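Local coordinates for protein Cd1 (Flavonifractor plautii, PDB 7D39) that binds flavin mononucleotide and probably works as an ene-reductase that starts the breakdown of flavones and flavonols in gut bacteria, at residues S14-C19 / F35-N40; D170-P175 / V187-Q192; E21-A26 / A31-I36; D136-F141 / A198-D203. All blocks are in the same frame, centred on the assembly; numbering follows the deposited sequence.

Contact 1. Residues S14-C19 / F35-N40; sequences SNDGMC and FIQLQN. With FMN (flavin mononucleotide), chain B.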
loop_
_atom_site.group_PDB
_atom_site.type_symbol
_atom_site.label_atom_id
_atom_site.label_comp_id
_atom_site.label_asym_id
_atom_site.label_seq_id
_atom_site.Cartn_x
_atom_site.Cartn_y
_atom_site.Cartn_z
ATOM N N SER A 14 2.677 11.309 -18.241
ATOM C CA SER A 14 3.889 11.514 -17.457
ATOM C C SER A 14 4.180 10.340 -16.520
ATOM O O SER A 14 5.342 9.963 -16.332
ATOM C CB SER A 14 3.768 12.824 -16.685
ATOM O OG SER A 14 3.669 13.927 -17.596
ATOM N N ASN A 15 3.154 9.748 -15.913
ATOM C CA ASN A 15 3.411 8.588 -15.063
ATOM C C ASN A 15 3.988 7.421 -15.864
ATOM O O ASN A 15 4.882 6.719 -15.378
ATOM C CB ASN A 15 2.139 8.172 -14.323
ATOM C CG ASN A 15 1.817 9.105 -13.161
ATOM O OD1 ASN A 15 2.278 8.888 -12.030
ATOM N ND2 ASN A 15 1.063 10.178 -13.445
ATOM N N ASP A 16 3.483 7.190 -17.085
ATOM C CA ASP A 16 4.072 6.169 -17.947
ATOM C C ASP A 16 5.550 6.444 -18.162
ATOM O O ASP A 16 6.391 5.551 -18.013
ATOM C CB ASP A 16 3.360 6.124 -19.308
ATOM C CG ASP A 16 2.017 5.391 -19.278
ATOM O OD1 ASP A 16 1.472 5.081 -18.192
ATOM O OD2 ASP A 16 1.480 5.140 -20.372
ATOM N N GLY A 17 5.880 7.684 -18.535
ATOM C CA GLY A 17 7.268 8.039 -18.825
ATOM C C GLY A 17 8.190 7.844 -17.636
ATOM O O GLY A 17 9.237 7.205 -17.749
HETATM N N MSE A 18 7.801 8.372 -16.476
HETATM C CA MSE A 18 8.592 8.224 -15.258
HETATM C C MSE A 18 8.753 6.760 -14.908
HETATM O O MSE A 18 9.818 6.314 -14.463
HETATM C CB MSE A 18 7.939 8.958 -14.082
HETATM C CG MSE A 18 7.808 10.440 -14.315
HETATM SE SE MSE A 18 9.554 11.330 -14.169
HETATM C CE MSE A 18 9.710 11.320 -12.215
ATOM N N CYS A 19 7.664 6.013 -15.080
ATOM C CA CYS A 19 7.717 4.587 -14.811
ATOM C C CYS A 19 8.698 3.904 -15.759
ATOM O O CYS A 19 9.554 3.116 -15.336
ATOM C CB CYS A 19 6.319 3.986 -14.927
ATOM S SG CYS A 19 6.248 2.264 -14.410
ATOM N N PHE A 35 6.241 -3.826 -18.188
ATOM C CA PHE A 35 5.453 -2.623 -17.951
ATOM C C PHE A 35 3.976 -2.959 -18.059
ATOM O O PHE A 35 3.567 -3.661 -18.988
ATOM C CB PHE A 35 5.839 -1.535 -18.958
ATOM C CG PHE A 35 5.014 -0.292 -18.869
ATOM C CD1 PHE A 35 4.980 0.460 -17.709
ATOM C CD2 PHE A 35 4.290 0.139 -19.965
ATOM C CE1 PHE A 35 4.207 1.612 -17.643
ATOM C CE2 PHE A 35 3.540 1.288 -19.907
ATOM C CZ PHE A 35 3.496 2.025 -18.749
ATOM N N ILE A 36 3.183 -2.469 -17.108
ATOM C CA ILE A 36 1.731 -2.616 -17.137
ATOM C C ILE A 36 1.097 -1.231 -17.040
ATOM O O ILE A 36 1.380 -0.471 -16.105
ATOM C CB ILE A 36 1.214 -3.537 -16.017
ATOM C CG1 ILE A 36 1.580 -4.989 -16.321
ATOM C CG2 ILE A 36 -0.289 -3.423 -15.883
ATOM C CD1 ILE A 36 1.137 -5.973 -15.219
ATOM N N GLN A 37 0.251 -0.904 -18.012
ATOM C CA GLN A 37 -0.507 0.341 -18.035
ATOM C C GLN A 37 -1.915 0.039 -17.524
ATOM O O GLN A 37 -2.643 -0.736 -18.144
ATOM C CB GLN A 37 -0.535 0.905 -19.459
ATOM C CG GLN A 37 -0.313 2.417 -19.565
ATOM C CD GLN A 37 -1.434 3.203 -18.937
ATOM O OE1 GLN A 37 -2.596 2.798 -19.001
ATOM N NE2 GLN A 37 -1.097 4.326 -18.315
ATOM N N LEU A 38 -2.298 0.630 -16.387
ATOM C CA LEU A 38 -3.547 0.208 -15.747
ATOM C C LEU A 38 -4.799 0.597 -16.529
ATOM O O LEU A 38 -5.854 -0.009 -16.299
ATOM C CB LEU A 38 -3.654 0.774 -14.330
ATOM C CG LEU A 38 -2.651 0.256 -13.289
ATOM C CD1 LEU A 38 -2.850 0.922 -11.925
ATOM C CD2 LEU A 38 -2.741 -1.264 -13.176
ATOM N N GLN A 39 -4.724 1.598 -17.412
ATOM C CA GLN A 39 -5.877 1.929 -18.235
ATOM C C GLN A 39 -6.265 0.789 -19.179
ATOM O O GLN A 39 -7.392 0.774 -19.673
ATOM C CB GLN A 39 -5.631 3.195 -19.068
ATOM C CG GLN A 39 -5.213 4.454 -18.280
ATOM C CD GLN A 39 -6.117 4.754 -17.101
ATOM O OE1 GLN A 39 -7.321 4.569 -17.174
ATOM N NE2 GLN A 39 -5.532 5.208 -15.996
ATOM N N ASN A 40 -5.362 -0.153 -19.458
ATOM C CA ASN A 40 -5.706 -1.314 -20.273
ATOM C C ASN A 40 -6.467 -2.372 -19.495
ATOM O O ASN A 40 -6.876 -3.370 -20.089
ATOM C CB ASN A 40 -4.450 -1.970 -20.863
ATOM C CG ASN A 40 -3.750 -1.090 -21.855
ATOM O OD1 ASN A 40 -4.384 -0.311 -22.552
ATOM N ND2 ASN A 40 -2.431 -1.200 -21.924
HETATM N N1 FMN B . -2.536 17.215 -8.947
HETATM C C2 FMN B . -2.037 17.592 -7.778
HETATM O O2 FMN B . -0.859 17.943 -7.886
HETATM N N3 FMN B . -2.777 17.588 -6.636
HETATM C C4 FMN B . -4.057 17.154 -6.691
HETATM O O4 FMN B . -4.837 17.096 -5.757
HETATM C C4A FMN B . -4.622 16.740 -7.983
HETATM N N5 FMN B . -5.856 16.320 -8.119
HETATM C C5A FMN B . -6.378 15.901 -9.271
HETATM C C6 FMN B . -7.682 15.452 -9.383
HETATM C C7 FMN B . -8.203 15.025 -10.597
HETATM C C7M FMN B . -9.630 14.552 -10.704
HETATM C C8 FMN B . -7.348 15.076 -11.807
HETATM C C8M FMN B . -7.905 14.640 -13.134
HETATM C C9 FMN B . -6.048 15.538 -11.687
HETATM C C9A FMN B . -5.535 15.938 -10.470
HETATM N N10 FMN B . -4.227 16.423 -10.364
HETATM C C10 FMN B . -3.761 16.793 -9.125
HETATM C "C1'" FMN B . -3.386 16.421 -11.555
HETATM C "C2'" FMN B . -2.832 15.017 -11.837
HETATM O "O2'" FMN B . -1.975 14.545 -10.815
HETATM C "C3'" FMN B . -2.149 14.972 -13.235
HETATM O "O3'" FMN B . -3.069 15.232 -14.258
HETATM C "C4'" FMN B . -1.388 13.646 -13.481
HETATM O "O4'" FMN B . -0.185 13.570 -12.737
HETATM C "C5'" FMN B . -1.138 13.447 -14.966
HETATM O "O5'" FMN B . -0.438 12.283 -15.245
HETATM P P FMN B . -0.411 11.425 -16.489
HETATM O O1P FMN B . 0.323 10.279 -16.220
HETATM O O2P FMN B . -1.747 11.088 -16.765
HETATM O O3P FMN B . 0.280 12.273 -17.407
#
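The phosphate-binding turn of a flavodoxin-like fold starts helix 14-28, and here Asp16 and Cys19 on its first turns meet Phe35 and Gln37 of strand 32-37. Gln37 NE2 donates to Asp16 OD1 at 2.7 Å in a virtually straight bond (178°), using the syn lone pair of OD1. The bond lies in the amide plane of Gln37, while carboxylate and amide are turned 61° against each other. A bend at chi2 (-66°) turns the Gln37 amide toward Asp16, while CG, already beside the carboxylate, packs against it. Asp16 has further partners: Ser7 OG hydrogen-bonds OD1, and Asn12 N holds OD2, so the carboxylate ties the turn before the helix to two strands. Phe35 meets Asp16 at its ring edge, with CZ 3.7 Å from Asp16 OD1 in the ring plane. Cys19 SG reaches the same ring edge, 3.9 Å from Phe35 CE1, as a sulfur-aromatic contact. At the helix start the FMN phosphate takes Ser14 N on O3P (2.7 Å) and Asn15 N on O1P (2.9 Å); Asn15 ND2 grips O1P as well, also at 2.9 Å. Ser86 OG hydrogen-bonds Asn15 OD1 and so should fix the orientation of that amide. The helix segment runs antiparallel to the edge strand 32-37, whose inner neighbour is strand 2-7, while helix 70-79 packs on Ile36 and Leu38.

Contact 2. Residues D170-P175 / V187-Q192; sequences DNEVFP and VARAHQ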
loop_
_atom_site.group_PDB
_atom_site.type_symbol
_atom_site.label_atom_id
_atom_site.label_comp_id
_atom_site.label_asym_id
_atom_site.label_seq_id
_atom_site.Cartn_x
_atom_site.Cartn_y
_atom_site.Cartn_z
ATOM N N ASP A 170 11.865 3.266 -2.272
ATOM C CA ASP A 170 11.627 4.688 -2.445
ATOM C C ASP A 170 10.131 4.975 -2.408
ATOM O O ASP A 170 9.314 4.104 -2.702
ATOM C CB ASP A 170 12.236 5.198 -3.759
ATOM C CG ASP A 170 13.727 5.472 -3.625
ATOM O OD1 ASP A 170 14.073 6.396 -2.858
ATOM O OD2 ASP A 170 14.533 4.756 -4.266
ATOM N N ASN A 171 9.775 6.215 -2.027
ATOM C CA ASN A 171 8.380 6.640 -1.948
ATOM C C ASN A 171 8.365 8.153 -2.208
ATOM O O ASN A 171 8.267 8.986 -1.310
ATOM C CB ASN A 171 7.757 6.274 -0.602
ATOM C CG ASN A 171 6.295 6.519 -0.579
ATOM O OD1 ASN A 171 5.750 7.079 -1.522
ATOM N ND2 ASN A 171 5.632 6.109 0.494
ATOM N N GLU A 172 8.457 8.517 -3.482
ATOM C CA GLU A 172 8.812 9.867 -3.902
ATOM C C GLU A 172 7.587 10.613 -4.427
ATOM O O GLU A 172 6.732 10.027 -5.094
ATOM C CB GLU A 172 9.905 9.815 -4.980
ATOM C CG GLU A 172 10.513 11.153 -5.375
ATOM C CD GLU A 172 11.381 11.728 -4.294
ATOM O OE1 GLU A 172 10.837 12.222 -3.275
ATOM O OE2 GLU A 172 12.612 11.670 -4.458
ATOM N N VAL A 173 7.518 11.912 -4.128
ATOM C CA VAL A 173 6.431 12.782 -4.561
ATOM C C VAL A 173 6.986 13.813 -5.529
ATOM O O VAL A 173 8.021 14.430 -5.250
ATOM C CB VAL A 173 5.754 13.492 -3.375
ATOM C CG1 VAL A 173 4.801 14.560 -3.895
ATOM C CG2 VAL A 173 4.997 12.508 -2.562
ATOM N N PHE A 174 6.279 14.035 -6.644
ATOM C CA PHE A 174 6.683 15.025 -7.651
ATOM C C PHE A 174 5.591 16.073 -7.823
ATOM O O PHE A 174 4.672 15.898 -8.635
ATOM C CB PHE A 174 6.999 14.361 -8.989
ATOM C CG PHE A 174 8.153 13.392 -8.932
ATOM C CD1 PHE A 174 9.451 13.834 -9.123
ATOM C CD2 PHE A 174 7.933 12.045 -8.684
ATOM C CE1 PHE A 174 10.512 12.948 -9.077
ATOM C CE2 PHE A 174 8.987 11.156 -8.638
ATOM C CZ PHE A 174 10.278 11.606 -8.839
ATOM N N PRO A 175 5.657 17.187 -7.100
ATOM C CA PRO A 175 4.680 18.259 -7.303
ATOM C C PRO A 175 5.022 19.088 -8.531
ATOM O O PRO A 175 6.127 19.018 -9.077
ATOM C CB PRO A 175 4.790 19.085 -6.019
ATOM C CG PRO A 175 6.249 18.943 -5.647
ATOM C CD PRO A 175 6.637 17.521 -6.050
ATOM N N VAL A 187 13.585 13.692 -14.166
ATOM C CA VAL A 187 13.584 12.423 -14.883
ATOM C C VAL A 187 14.753 11.567 -14.417
ATOM O O VAL A 187 14.619 10.355 -14.228
ATOM C CB VAL A 187 13.622 12.677 -16.404
ATOM C CG1 VAL A 187 13.741 11.368 -17.181
ATOM C CG2 VAL A 187 12.386 13.429 -16.839
ATOM N N ALA A 188 15.912 12.198 -14.197
ATOM C CA ALA A 188 17.064 11.494 -13.655
ATOM C C ALA A 188 16.744 10.888 -12.300
ATOM O O ALA A 188 17.282 9.830 -11.953
ATOM C CB ALA A 188 18.270 12.444 -13.567
ATOM N N ARG A 189 15.829 11.503 -11.547
ATOM C CA ARG A 189 15.445 10.936 -10.255
ATOM C C ARG A 189 14.613 9.668 -10.425
ATOM O O ARG A 189 14.781 8.705 -9.669
ATOM C CB ARG A 189 14.689 11.978 -9.430
ATOM C CG ARG A 189 14.190 11.469 -8.092
ATOM C CD ARG A 189 15.320 11.327 -7.061
ATOM N NE ARG A 189 14.788 10.887 -5.776
ATOM C CZ ARG A 189 15.267 9.872 -5.063
ATOM N NH1 ARG A 189 16.325 9.193 -5.486
ATOM N NH2 ARG A 189 14.687 9.546 -3.915
ATOM N N ALA A 190 13.708 9.642 -11.405
ATOM C CA ALA A 190 13.029 8.391 -11.729
ATOM C C ALA A 190 14.031 7.322 -12.135
ATOM O O ALA A 190 13.911 6.161 -11.730
ATOM C CB ALA A 190 12.005 8.606 -12.847
ATOM N N HIS A 191 15.031 7.699 -12.935
ATOM C CA HIS A 191 16.066 6.757 -13.330
ATOM C C HIS A 191 16.783 6.166 -12.111
ATOM O O HIS A 191 16.994 4.952 -12.028
ATOM C CB HIS A 191 17.069 7.452 -14.255
ATOM C CG HIS A 191 18.065 6.515 -14.862
ATOM N ND1 HIS A 191 17.854 5.886 -16.070
ATOM C CD2 HIS A 191 19.270 6.084 -14.419
ATOM C CE1 HIS A 191 18.891 5.114 -16.349
ATOM N NE2 HIS A 191 19.767 5.221 -15.367
ATOM N N GLN A 192 17.200 7.015 -11.168
ATOM C CA GLN A 192 17.868 6.509 -9.970
ATOM C C GLN A 192 16.950 5.599 -9.158
ATOM O O GLN A 192 17.386 4.558 -8.644
ATOM C CB GLN A 192 18.359 7.662 -9.103
ATOM C CG GLN A 192 19.254 7.205 -7.982
ATOM C CD GLN A 192 20.592 6.672 -8.495
ATOM O OE1 GLN A 192 21.226 7.283 -9.356
ATOM N NE2 GLN A 192 21.012 5.515 -7.982
HETATM O O HOH W 1 16.612 7.413 -3.091
#
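Asp170 begins the contact by facing Arg189 of helix 184-202 across a salt bridge whose hydrogen bond is weak, Asp170 OD1 to Arg189 NH2 at 3.4 Å, with carboxylate and guanidinium perpendicular. A water shores it up, donating to Asp170 OD1 at 2.7 Å and accepting from Arg189 NH2; the other oxygen, OD2, is held by Asn196 ND2. Two residues on, Glu172 makes the closer ion pair. Glu172 OE2 lies at the edge of the guanidinium, in plane, and takes Arg189 NE at 2.7 Å (158°) together with a weak bond from Arg189 NH2 at 3.0 Å. Bends at chi2 in both chains, 71° in Glu172 and 75° in Arg189, bring these ends together. The three residues form a salt-bridge network between an edge strand of the parallel sheet, 167-174, and the helix that runs back antiparallel to it in this flavodoxin-like fold. Were Arg189 an alanine, the carboxylates of Asp170 and Glu172 would probably be left near each other without their shared positive charge. Phe174, the next residue facing the helix, offers its ring edge to the aliphatic part of the arginine, CZ to Arg189 CG at 4.0 Å, and also packs on Met18 of helix 14-28.

Contact 3. Residues E21-A26 / A31-I36; sequences EALMGA and AEVEFI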
loop_
_atom_site.group_PDB
_atom_site.type_symbol
_atom_site.label_atom_id
_atom_site.label_comp_id
_atom_site.label_asym_id
_atom_site.label_seq_id
_atom_site.Cartn_x
_atom_site.Cartn_y
_atom_site.Cartn_z
ATOM N N GLU A 21 11.145 5.269 -17.480
ATOM C CA GLU A 21 12.480 5.739 -17.131
ATOM C C GLU A 21 13.034 4.980 -15.928
ATOM O O GLU A 21 14.236 4.690 -15.859
ATOM C CB GLU A 21 12.429 7.237 -16.841
ATOM C CG GLU A 21 13.752 7.859 -16.490
ATOM C CD GLU A 21 14.616 8.083 -17.710
ATOM O OE1 GLU A 21 15.830 7.816 -17.622
ATOM O OE2 GLU A 21 14.077 8.517 -18.752
ATOM N N ALA A 22 12.180 4.674 -14.951
ATOM C CA ALA A 22 12.635 3.826 -13.856
ATOM C C ALA A 22 12.970 2.433 -14.370
ATOM O O ALA A 22 13.976 1.841 -13.967
ATOM C CB ALA A 22 11.585 3.772 -12.745
ATOM N N LEU A 23 12.163 1.905 -15.291
ATOM C CA LEU A 23 12.475 0.590 -15.841
ATOM C C LEU A 23 13.823 0.600 -16.558
ATOM O O LEU A 23 14.584 -0.374 -16.486
ATOM C CB LEU A 23 11.355 0.134 -16.774
ATOM C CG LEU A 23 10.030 -0.237 -16.084
ATOM C CD1 LEU A 23 9.057 -0.813 -17.074
ATOM C CD2 LEU A 23 10.251 -1.230 -14.944
HETATM N N MSE A 24 14.148 1.698 -17.234
HETATM C CA MSE A 24 15.434 1.792 -17.915
HETATM C C MSE A 24 16.614 1.721 -16.944
HETATM O O MSE A 24 17.567 0.979 -17.158
HETATM C CB MSE A 24 15.506 3.075 -18.734
HETATM C CG MSE A 24 14.786 2.963 -20.055
HETATM SE SE MSE A 24 14.485 4.704 -20.902
HETATM C CE MSE A 24 13.932 4.060 -22.646
ATOM N N GLY A 25 16.544 2.506 -15.872
ATOM C CA GLY A 25 17.559 2.405 -14.840
ATOM C C GLY A 25 17.655 1.006 -14.265
ATOM O O GLY A 25 18.749 0.510 -13.998
ATOM N N ALA A 26 16.512 0.353 -14.068
ATOM C CA ALA A 26 16.529 -1.027 -13.599
ATOM C C ALA A 26 17.219 -1.942 -14.603
ATOM O O ALA A 26 17.986 -2.830 -14.215
ATOM C CB ALA A 26 15.106 -1.512 -13.324
ATOM N N ALA A 31 18.355 -5.867 -14.806
ATOM C CA ALA A 31 17.057 -6.464 -14.546
ATOM C C ALA A 31 16.327 -6.722 -15.851
ATOM O O ALA A 31 16.466 -5.967 -16.814
ATOM C CB ALA A 31 16.208 -5.552 -13.661
ATOM N N GLU A 32 15.565 -7.806 -15.877
ATOM C CA GLU A 32 14.515 -7.959 -16.872
ATOM C C GLU A 32 13.337 -7.083 -16.457
ATOM O O GLU A 32 13.014 -6.980 -15.275
ATOM C CB GLU A 32 14.103 -9.429 -16.981
ATOM C CG GLU A 32 12.960 -9.738 -17.934
ATOM C CD GLU A 32 12.489 -11.189 -17.819
ATOM O OE1 GLU A 32 13.231 -12.018 -17.244
ATOM O OE2 GLU A 32 11.376 -11.499 -18.293
ATOM N N VAL A 33 12.721 -6.407 -17.418
ATOM C CA VAL A 33 11.700 -5.426 -17.085
ATOM C C VAL A 33 10.412 -5.747 -17.819
ATOM O O VAL A 33 10.405 -6.355 -18.894
ATOM C CB VAL A 33 12.143 -3.979 -17.398
ATOM C CG1 VAL A 33 13.236 -3.555 -16.450
ATOM C CG2 VAL A 33 12.590 -3.860 -18.855
ATOM N N GLU A 34 9.313 -5.321 -17.213
ATOM C CA GLU A 34 7.986 -5.448 -17.778
ATOM C C GLU A 34 7.173 -4.240 -17.338
ATOM O O GLU A 34 7.376 -3.696 -16.246
ATOM C CB GLU A 34 7.331 -6.761 -17.326
ATOM C CG GLU A 34 5.931 -7.000 -17.882
ATOM C CD GLU A 34 5.368 -8.366 -17.478
ATOM O OE1 GLU A 34 5.984 -9.049 -16.627
ATOM O OE2 GLU A 34 4.308 -8.751 -18.016
ATOM N N PHE A 35 6.241 -3.826 -18.188
ATOM C CA PHE A 35 5.453 -2.623 -17.951
ATOM C C PHE A 35 3.976 -2.959 -18.059
ATOM O O PHE A 35 3.567 -3.661 -18.988
ATOM C CB PHE A 35 5.839 -1.535 -18.958
ATOM C CG PHE A 35 5.014 -0.292 -18.869
ATOM C CD1 PHE A 35 4.980 0.460 -17.709
ATOM C CD2 PHE A 35 4.290 0.139 -19.965
ATOM C CE1 PHE A 35 4.207 1.612 -17.643
ATOM C CE2 PHE A 35 3.540 1.288 -19.907
ATOM C CZ PHE A 35 3.496 2.025 -18.749
ATOM N N ILE A 36 3.183 -2.469 -17.108
ATOM C CA ILE A 36 1.731 -2.616 -17.137
ATOM C C ILE A 36 1.097 -1.231 -17.040
ATOM O O ILE A 36 1.380 -0.471 -16.105
ATOM C CB ILE A 36 1.214 -3.537 -16.017
ATOM C CG1 ILE A 36 1.580 -4.989 -16.321
ATOM C CG2 ILE A 36 -0.289 -3.423 -15.883
ATOM C CD1 ILE A 36 1.137 -5.973 -15.219
#
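With CG anti to its carbonyl carbon (chi1 -71°), Leu23 sends both methyls from helix 14-28 onto strand 32-37, and Val33 answers with CG1 set the same way (chi1 -69°), aimed at the helix. The two side chains slide past each other in opposite directions, Leu23 CD2 lying 4.1 Å from Val33 CG1. The other branch reaches further along the strand: Leu23 CD1 rests 3.8 Å from Phe35 CB, crossing that side chain at about a right angle, and comes within 3.4 Å of the backbone oxygen Glu34 O. Val33 CG1 also touches the backbone oxygen Leu23 O at 3.5 Å and Ala26 CB at 4.2 Å. An alanine at Leu23 is likely to open a gap between Val33 and Phe35 and to strip the strand of its main apolar partner on this part of the helix. Nearer the turn, small residues let the backbones close in. Ala26 CB and Ala31 CB are 4.2 Å apart, and Ala31 N donates to Ala26 O at 3.1 Å, the donor tilted 31° from the carbonyl plane. Ala26 also touches Ala198 of helix 184-202, and Leu23 and Ala31 both rest on Ile3 of the neighbouring strand. Glu34 turns away from the helix and forms a salt bridge with Lys76. Helix and strand segments run antiparallel, as the second half of the beta-alpha-beta unit 2-7, 14-28, 32-37 that begins the flavodoxin-like domain.

Contact 4. Residues D136-F141 / A198-D203; sequences DKVISF and AEAAKD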
loop_
_atom_site.group_PDB
_atom_site.type_symbol
_atom_site.label_atom_id
_atom_site.label_comp_id
_atom_site.label_asym_id
_atom_site.label_seq_id
_atom_site.Cartn_x
_atom_site.Cartn_y
_atom_site.Cartn_z
ATOM N N ASP A 136 9.179 -12.655 0.130
ATOM C CA ASP A 136 9.555 -11.265 0.354
ATOM C C ASP A 136 9.636 -10.522 -0.975
ATOM O O ASP A 136 9.894 -11.115 -2.022
ATOM C CB ASP A 136 10.898 -11.188 1.076
ATOM C CG ASP A 136 10.776 -11.452 2.565
ATOM O OD1 ASP A 136 9.737 -11.091 3.159
ATOM O OD2 ASP A 136 11.724 -12.015 3.144
ATOM N N LYS A 137 9.411 -9.209 -0.931
ATOM C CA LYS A 137 9.360 -8.402 -2.149
ATOM C C LYS A 137 9.695 -6.954 -1.813
ATOM O O LYS A 137 9.408 -6.479 -0.708
ATOM C CB LYS A 137 7.976 -8.476 -2.837
ATOM C CG LYS A 137 7.996 -8.029 -4.308
ATOM C CD LYS A 137 6.628 -8.117 -4.970
ATOM C CE LYS A 137 5.997 -9.494 -4.806
ATOM N NZ LYS A 137 6.876 -10.594 -5.307
ATOM N N VAL A 138 10.306 -6.253 -2.780
ATOM C CA VAL A 138 10.591 -4.824 -2.655
ATOM C C VAL A 138 9.715 -4.054 -3.631
ATOM O O VAL A 138 9.368 -4.551 -4.708
ATOM C CB VAL A 138 12.081 -4.486 -2.901
ATOM C CG1 VAL A 138 12.971 -5.036 -1.778
ATOM C CG2 VAL A 138 12.524 -5.008 -4.250
ATOM N N ILE A 139 9.367 -2.823 -3.248
ATOM C CA ILE A 139 8.476 -1.974 -4.028
ATOM C C ILE A 139 8.873 -0.522 -3.804
ATOM O O ILE A 139 9.276 -0.135 -2.703
ATOM C CB ILE A 139 6.991 -2.206 -3.661
ATOM C CG1 ILE A 139 6.063 -1.386 -4.569
ATOM C CG2 ILE A 139 6.745 -1.883 -2.172
ATOM C CD1 ILE A 139 4.657 -1.972 -4.727
ATOM N N SER A 140 8.764 0.278 -4.858
ATOM C CA SER A 140 8.969 1.713 -4.782
ATOM C C SER A 140 7.812 2.418 -5.467
ATOM O O SER A 140 7.192 1.884 -6.395
ATOM C CB SER A 140 10.295 2.121 -5.415
ATOM O OG SER A 140 11.380 1.766 -4.560
ATOM N N PHE A 141 7.529 3.629 -5.000
ATOM C CA PHE A 141 6.400 4.407 -5.476
ATOM C C PHE A 141 6.862 5.776 -5.936
ATOM O O PHE A 141 7.796 6.356 -5.382
ATOM C CB PHE A 141 5.354 4.583 -4.378
ATOM C CG PHE A 141 4.782 3.288 -3.875
ATOM C CD1 PHE A 141 3.817 2.621 -4.603
ATOM C CD2 PHE A 141 5.194 2.757 -2.670
ATOM C CE1 PHE A 141 3.277 1.440 -4.138
ATOM C CE2 PHE A 141 4.638 1.573 -2.185
ATOM C CZ PHE A 141 3.697 0.918 -2.927
ATOM N N ALA A 198 16.142 -2.042 -8.479
ATOM C CA ALA A 198 16.869 -3.156 -9.071
ATOM C C ALA A 198 17.926 -3.701 -8.118
ATOM O O ALA A 198 18.032 -4.915 -7.924
ATOM C CB ALA A 198 17.502 -2.725 -10.397
ATOM N N GLU A 199 18.733 -2.821 -7.523
ATOM C CA GLU A 199 19.730 -3.292 -6.566
ATOM C C GLU A 199 19.053 -4.004 -5.406
ATOM O O GLU A 199 19.474 -5.092 -5.003
ATOM C CB GLU A 199 20.576 -2.131 -6.044
ATOM C CG GLU A 199 21.278 -1.311 -7.100
ATOM C CD GLU A 199 22.413 -2.054 -7.746
ATOM O OE1 GLU A 199 22.230 -3.238 -8.090
ATOM O OE2 GLU A 199 23.499 -1.458 -7.898
ATOM N N ALA A 200 17.989 -3.399 -4.865
ATOM C CA ALA A 200 17.289 -3.971 -3.722
ATOM C C ALA A 200 16.833 -5.388 -4.009
ATOM O O ALA A 200 16.949 -6.267 -3.155
ATOM C CB ALA A 200 16.087 -3.099 -3.357
ATOM N N ALA A 201 16.289 -5.624 -5.203
ATOM C CA ALA A 201 15.758 -6.934 -5.546
ATOM C C ALA A 201 16.853 -7.972 -5.722
ATOM O O ALA A 201 16.573 -9.172 -5.630
ATOM C CB ALA A 201 14.920 -6.840 -6.813
ATOM N N LYS A 202 18.090 -7.541 -5.979
ATOM C CA LYS A 202 19.207 -8.479 -6.001
ATOM C C LYS A 202 19.318 -9.218 -4.675
ATOM O O LYS A 202 19.423 -10.448 -4.642
ATOM C CB LYS A 202 20.515 -7.748 -6.305
ATOM C CG LYS A 202 20.785 -7.414 -7.772
ATOM C CD LYS A 202 22.255 -6.982 -7.944
ATOM C CE LYS A 202 22.448 -5.879 -8.992
ATOM N NZ LYS A 202 22.720 -6.376 -10.375
ATOM N N ASP A 203 19.302 -8.476 -3.565
ATOM C CA ASP A 203 19.415 -9.029 -2.214
ATOM C C ASP A 203 18.286 -8.426 -1.377
ATOM O O ASP A 203 18.481 -7.438 -0.670
ATOM C CB ASP A 203 20.797 -8.723 -1.624
ATOM C CG ASP A 203 20.997 -9.327 -0.242
ATOM O OD1 ASP A 203 22.165 -9.466 0.170
ATOM O OD2 ASP A 203 20.000 -9.660 0.435
#
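Apolar contact alone joins Val138, at the start of strand 138-144, to Ala200 and Ala201 in the last turn of helix 184-202. The valine divides its methyls between the two alanines: CG1 meets Ala200 CB at 4.0 Å, and CG2 meets Ala201 CB at the same 4.0 Å. Its chi1 of -68° puts CG1 anti to the carbonyl carbon and CG2 between the backbone N and that carbon, so both branches come up against the helix. CG2 also lies 3.9 Å from Ala201 N, so the valine touches the helix backbone as well as the methyls. Because the helix residues that touch Val138 are both alanines, the backbones come close, Val138 CA and Ala201 CA being 6.3 Å apart. Ile169 of the adjacent strand packs on both Val138 and Ala200 and extends the same apolar patch.

No hydrogen bond or salt bridge crosses between the segments; the polar links run to neighbours. Val138 is paired through its backbone with Ile83 of strand 82-88, and beyond the helix Asp203 OD1 is hydrogen-bonded to His206 ND1. All three touching residues are buried. The arrangement is that of a helix covering one face of the central parallel sheet in a flavodoxin-like alpha/beta sandwich.

All four contacts pack a helix on the same parallel sheet, whose outermost strands are 32-37 and 167-174. Contacts 1 and 3 share helix 14-28 and strand 32-37: the former is buried and mainly polar beside the FMN phosphate, the latter partly buried and largely apolar toward the other end of the helix. Contacts 2 and 4 likewise share helix 184-202, against neighbouring strands; contact 2 is charged and partly buried, contact 4 buried and wholly apolar. The two helices also touch each other. Met18 of segment 14-19 packs on Ala190, and Glu21 hydrogen-bonds His191, linking both pairs into one layer.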